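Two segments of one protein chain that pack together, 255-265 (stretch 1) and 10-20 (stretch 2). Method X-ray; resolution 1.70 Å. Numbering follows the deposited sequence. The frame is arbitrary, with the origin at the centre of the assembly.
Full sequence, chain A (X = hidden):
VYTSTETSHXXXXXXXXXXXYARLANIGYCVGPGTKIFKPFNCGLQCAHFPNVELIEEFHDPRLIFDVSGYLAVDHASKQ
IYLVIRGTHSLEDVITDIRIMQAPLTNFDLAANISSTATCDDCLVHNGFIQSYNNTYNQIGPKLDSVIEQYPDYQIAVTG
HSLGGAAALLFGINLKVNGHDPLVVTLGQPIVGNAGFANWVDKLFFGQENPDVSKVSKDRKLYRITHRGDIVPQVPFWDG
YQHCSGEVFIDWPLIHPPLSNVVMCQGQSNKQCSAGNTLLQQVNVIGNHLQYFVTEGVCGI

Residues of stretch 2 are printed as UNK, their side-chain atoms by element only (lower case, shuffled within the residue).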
# COMPACT_ATOMS: atom_id res chain seq x y z
N ILE A 255 7.39 -14.05 -9.46
CA ILE A 255 7.85 -12.68 -9.76
C ILE A 255 8.02 -12.53 -11.29
O ILE A 255 7.90 -13.51 -12.06
CB ILE A 255 9.15 -12.34 -9.02
CG1 ILE A 255 10.28 -13.36 -9.36
CG2 ILE A 255 8.86 -12.35 -7.48
CD1 ILE A 255 11.75 -13.02 -8.86
N HIS A 256 8.30 -11.31 -11.69
CA HIS A 256 8.49 -11.00 -13.08
C HIS A 256 7.43 -11.53 -14.02
O HIS A 256 7.75 -12.23 -15.00
CB HIS A 256 9.95 -11.41 -13.50
CG HIS A 256 11.00 -10.70 -12.71
ND1 HIS A 256 11.06 -9.32 -12.60
CD2 HIS A 256 11.99 -11.19 -11.91
CE1 HIS A 256 12.04 -9.00 -11.76
NE2 HIS A 256 12.61 -10.12 -11.34
N PRO A 257 6.14 -11.21 -13.78
CA PRO A 257 5.09 -11.75 -14.57
C PRO A 257 5.20 -11.21 -16.02
O PRO A 257 5.72 -10.06 -16.28
CB PRO A 257 3.83 -11.18 -13.92
CG PRO A 257 4.28 -9.91 -13.20
CD PRO A 257 5.68 -10.23 -12.74
N PRO A 258 4.67 -11.99 -16.95
CA PRO A 258 4.48 -11.46 -18.30
C PRO A 258 3.49 -10.26 -18.29
O PRO A 258 2.59 -10.12 -17.47
CB PRO A 258 3.88 -12.61 -19.10
CG PRO A 258 3.80 -13.71 -18.20
CD PRO A 258 4.08 -13.33 -16.78
N LEU A 259 3.68 -9.39 -19.29
CA LEU A 259 2.77 -8.23 -19.42
C LEU A 259 1.32 -8.63 -19.53
O LEU A 259 0.49 -7.94 -18.97
CB LEU A 259 3.20 -7.47 -20.74
CG LEU A 259 2.33 -6.24 -21.04
CD1 LEU A 259 2.40 -5.22 -19.93
CD2 LEU A 259 2.98 -5.56 -22.34
N SER A 260 1.02 -9.73 -20.23
CA SER A 260 -0.36 -10.13 -20.42
C SER A 260 -1.08 -10.49 -19.08
O SER A 260 -2.30 -10.62 -19.09
CB SER A 260 -0.39 -11.37 -21.32
OG SER A 260 0.53 -12.36 -20.86
N ASN A 261 -0.29 -10.69 -18.06
CA ASN A 261 -0.81 -11.32 -16.84
C ASN A 261 -0.87 -10.37 -15.67
O ASN A 261 -1.15 -10.79 -14.53
CB ASN A 261 0.01 -12.52 -16.50
CG ASN A 261 -0.42 -13.70 -17.34
OD1 ASN A 261 -1.17 -14.64 -16.88
ND2 ASN A 261 -0.00 -13.67 -18.56
N VAL A 262 -0.80 -9.07 -15.93
CA VAL A 262 -1.13 -8.10 -14.87
C VAL A 262 -2.44 -7.36 -15.37
O VAL A 262 -2.42 -6.76 -16.47
CB VAL A 262 0.01 -7.11 -14.68
CG1 VAL A 262 -0.32 -6.03 -13.55
CG2 VAL A 262 1.39 -7.74 -14.39
N VAL A 263 -3.53 -7.40 -14.60
CA VAL A 263 -4.81 -6.96 -15.15
C VAL A 263 -5.40 -5.92 -14.17
O VAL A 263 -5.14 -5.99 -12.95
CB VAL A 263 -5.80 -8.12 -15.44
CG1 VAL A 263 -5.26 -9.01 -16.59
CG2 VAL A 263 -6.07 -8.96 -14.11
N MET A 264 -6.24 -5.01 -14.70
CA MET A 264 -6.94 -4.07 -13.83
C MET A 264 -8.32 -4.66 -13.56
O MET A 264 -9.01 -5.11 -14.49
CB MET A 264 -7.13 -2.76 -14.63
CG MET A 264 -5.85 -2.12 -15.22
SD MET A 264 -4.67 -1.75 -13.93
CE MET A 264 -5.45 -0.29 -13.09
N CYS A 265 -8.72 -4.75 -12.27
CA CYS A 265 -9.95 -5.47 -11.90
C CYS A 265 -11.00 -4.43 -11.58
O CYS A 265 -10.66 -3.54 -10.85
CB CYS A 265 -9.65 -6.23 -10.59
SG CYS A 265 -8.25 -7.41 -10.90
N UNK A 10 -3.10 -4.24 -19.57
CA UNK A 10 -2.36 -2.98 -19.42
C UNK A 10 -1.23 -2.95 -20.45
O UNK A 10 -0.92 -4.01 -21.05
c UNK A 10 0.16 -3.64 -16.37
c UNK A 10 -0.64 -3.96 -17.71
c UNK A 10 -2.82 -2.82 -16.91
c UNK A 10 -1.67 -2.84 -18.02
N UNK A 11 -0.63 -1.80 -20.62
CA UNK A 11 0.49 -1.65 -21.50
C UNK A 11 1.83 -1.64 -20.75
O UNK A 11 1.85 -1.65 -19.59
o UNK A 11 0.06 1.90 -22.12
c UNK A 11 0.33 -0.39 -22.35
c UNK A 11 0.37 0.88 -21.54
o UNK A 11 0.69 0.89 -20.39
N UNK A 12 2.92 -1.69 -21.48
CA UNK A 12 4.19 -1.91 -20.85
C UNK A 12 4.58 -0.70 -19.96
O UNK A 12 5.16 -0.90 -18.90
c UNK A 12 6.69 -3.87 -20.68
c UNK A 12 5.29 -2.12 -21.89
c UNK A 12 6.69 -2.47 -21.30
o UNK A 12 6.25 -4.88 -21.28
n UNK A 12 7.11 -3.93 -19.43
N UNK A 13 4.17 0.49 -20.41
CA UNK A 13 4.48 1.66 -19.59
C UNK A 13 3.84 1.55 -18.17
O UNK A 13 4.47 1.94 -17.17
o UNK A 13 3.39 5.40 -21.29
c UNK A 13 4.42 4.10 -19.53
o UNK A 13 4.29 6.51 -19.59
c UNK A 13 3.99 5.43 -20.20
c UNK A 13 4.04 2.94 -20.29
N UNK A 14 2.60 1.02 -18.15
CA UNK A 14 1.86 0.87 -16.89
C UNK A 14 2.48 -0.25 -16.13
O UNK A 14 2.66 -0.10 -14.90
c UNK A 14 0.41 0.47 -17.21
o UNK A 14 -0.24 1.59 -17.83
N UNK A 15 2.89 -1.32 -16.80
CA UNK A 15 3.54 -2.41 -16.08
C UNK A 15 4.84 -1.87 -15.40
O UNK A 15 5.12 -2.16 -14.24
c UNK A 15 3.96 -3.50 -17.13
o UNK A 15 6.74 -8.02 -15.09
c UNK A 15 6.06 -4.61 -16.15
c UNK A 15 6.76 -5.76 -15.66
c UNK A 15 6.04 -6.95 -15.61
c UNK A 15 4.69 -4.69 -16.54
c UNK A 15 4.67 -7.07 -16.01
c UNK A 15 4.02 -5.93 -16.50
N UNK A 16 5.63 -1.01 -16.13
CA UNK A 16 6.89 -0.52 -15.58
C UNK A 16 6.64 0.44 -14.34
O UNK A 16 7.48 0.44 -13.39
n UNK A 16 8.52 0.08 -18.89
c UNK A 16 8.16 -0.58 -17.77
c UNK A 16 7.67 0.29 -16.61
o UNK A 16 8.18 -1.79 -17.67
N UNK A 17 5.49 1.10 -14.38
CA UNK A 17 5.08 1.98 -13.32
C UNK A 17 4.76 1.14 -12.06
O UNK A 17 5.28 1.42 -10.95
c UNK A 17 1.84 2.81 -12.38
c UNK A 17 2.46 5.25 -11.22
c UNK A 17 3.41 4.64 -12.18
c UNK A 17 0.98 3.36 -11.44
c UNK A 17 3.86 2.71 -13.81
c UNK A 17 1.32 4.58 -10.88
c UNK A 17 3.04 3.39 -12.71
N UNK A 18 4.01 0.06 -12.23
CA UNK A 18 3.75 -0.77 -11.05
C UNK A 18 5.03 -1.39 -10.51
O UNK A 18 5.24 -1.43 -9.34
c UNK A 18 0.72 -1.75 -12.89
c UNK A 18 -1.12 -0.36 -12.46
c UNK A 18 1.37 -1.32 -11.77
c UNK A 18 0.73 -0.38 -10.98
c UNK A 18 -0.52 -1.28 -13.21
c UNK A 18 -0.50 0.07 -11.31
c UNK A 18 2.73 -1.86 -11.39
N UNK A 19 5.87 -1.88 -11.40
CA UNK A 19 7.16 -2.48 -10.98
C UNK A 19 7.99 -1.52 -10.21
O UNK A 19 8.62 -1.88 -9.21
o UNK A 19 10.04 -5.36 -13.37
o UNK A 19 10.21 -3.26 -14.12
c UNK A 19 7.87 -3.02 -12.22
c UNK A 19 9.25 -3.62 -11.94
c UNK A 19 9.91 -4.12 -13.26
N UNK A 20 7.99 -0.26 -10.66
CA UNK A 20 8.69 0.77 -9.91
C UNK A 20 8.31 0.86 -8.41
O UNK A 20 9.26 0.86 -7.55
c UNK A 20 9.02 3.28 -9.69
c UNK A 20 8.48 2.15 -10.59
c UNK A 20 8.76 4.61 -10.47
n UNK A 20 8.80 7.10 -10.25
c UNK A 20 9.00 5.78 -9.53
O HOH W 1 -2.14 -7.04 -19.22
O HOH W 2 8.96 -7.59 -13.23

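Position 10 carries four side-chain carbons, forked at the first, with one arm two carbons long, and these carbons approach Met-264 and Val-262; this beta-branched pattern is isoleucine. With Ile-10 named, its CG2 lies 3.5 Å from Met-264 CG and its CD1 3.7 Å from Val-262 CG1; its CA-to-CB bond points toward stretch 1, and both arms meet apolar neighbours.

Position 11 has two carbons, the second bearing two oxygens: Asp-11. Its CB points away from stretch 1, and its role is local, as the N-cap of the helix: the backbone N of position 14 donates to Asp-11 OD1 at 2.9 Å.

Position 12 has three carbons, the third carrying one oxygen and one nitrogen, and its end approaches Leu-259, hence Gln-12. Its OE1 comes within 3.5 Å of Leu-259 CD2, a van der Waals approach, while its amide nitrogen reaches along the helix to position 16.

Position 13 has three carbons ending in two oxygens, Glu-13, and turns away without contact. Position 14, one carbon then one oxygen, is Ser-14, the residue already bonded to the cap; its OG also donates to Asp-11 OD1 (2.8 Å).

Position 15 shows one carbon and a six-carbon ring bearing an oxygen 2.6 Å from Pro-257 O. That is Tyr-15, and its OH donates a hydrogen bond to this carbonyl, which lies at the ring edge, near its plane. Tyr-15 CE1 also packs 3.7 Å from Val-262 CG2, and Tyr-15 CB 3.6 Å from Leu-259 CD1.

Position 16, two carbons with one oxygen and one nitrogen on the second, is Asn-16; its OD1 accepts from Gln-12 NE2 at 3.0 Å. Position 17, one carbon and an unsubstituted six-carbon ring, is Phe-17, without contact here. Position 18 has the same atoms, but its ring meets Met-264: Phe-18, with CZ 4.1 Å from Met-264 SD and the sulfur oblique to the ring.

Position 19, three carbons ending in two oxygens, with its end approaching His-256, is Glu-19. Its OE2 stands 4.2 Å from His-256 ND1, and water 2 bridges the gap, donating to Glu-19 OE2 (2.5 Å) and to Tyr-15 OH (2.9 Å) and lying 2.8 Å from His-256 ND1. Position 20, four carbons in a row ending in nitrogen, is Lys-20, extended and out of reach.

The axes of strand 262-265 and helix 12-20 cross at 89°; the two stretches together bury 539 Å², counting both sides, and Ile-10 and Leu-259, which lie outside these two elements, contribute much of it. Apolar packing of Ile-10, Tyr-15 and Phe-18 against Leu-259, Val-262 and Met-264 is joined by the tyrosine hydrogen bond. Water 1 adds a backbone link, accepting from Ile-10 N (3.0 Å) and donating to Leu-259 O and Val-262 O (both 2.8 Å).

Stretch 2 (10-20) IDQESYNFFEK
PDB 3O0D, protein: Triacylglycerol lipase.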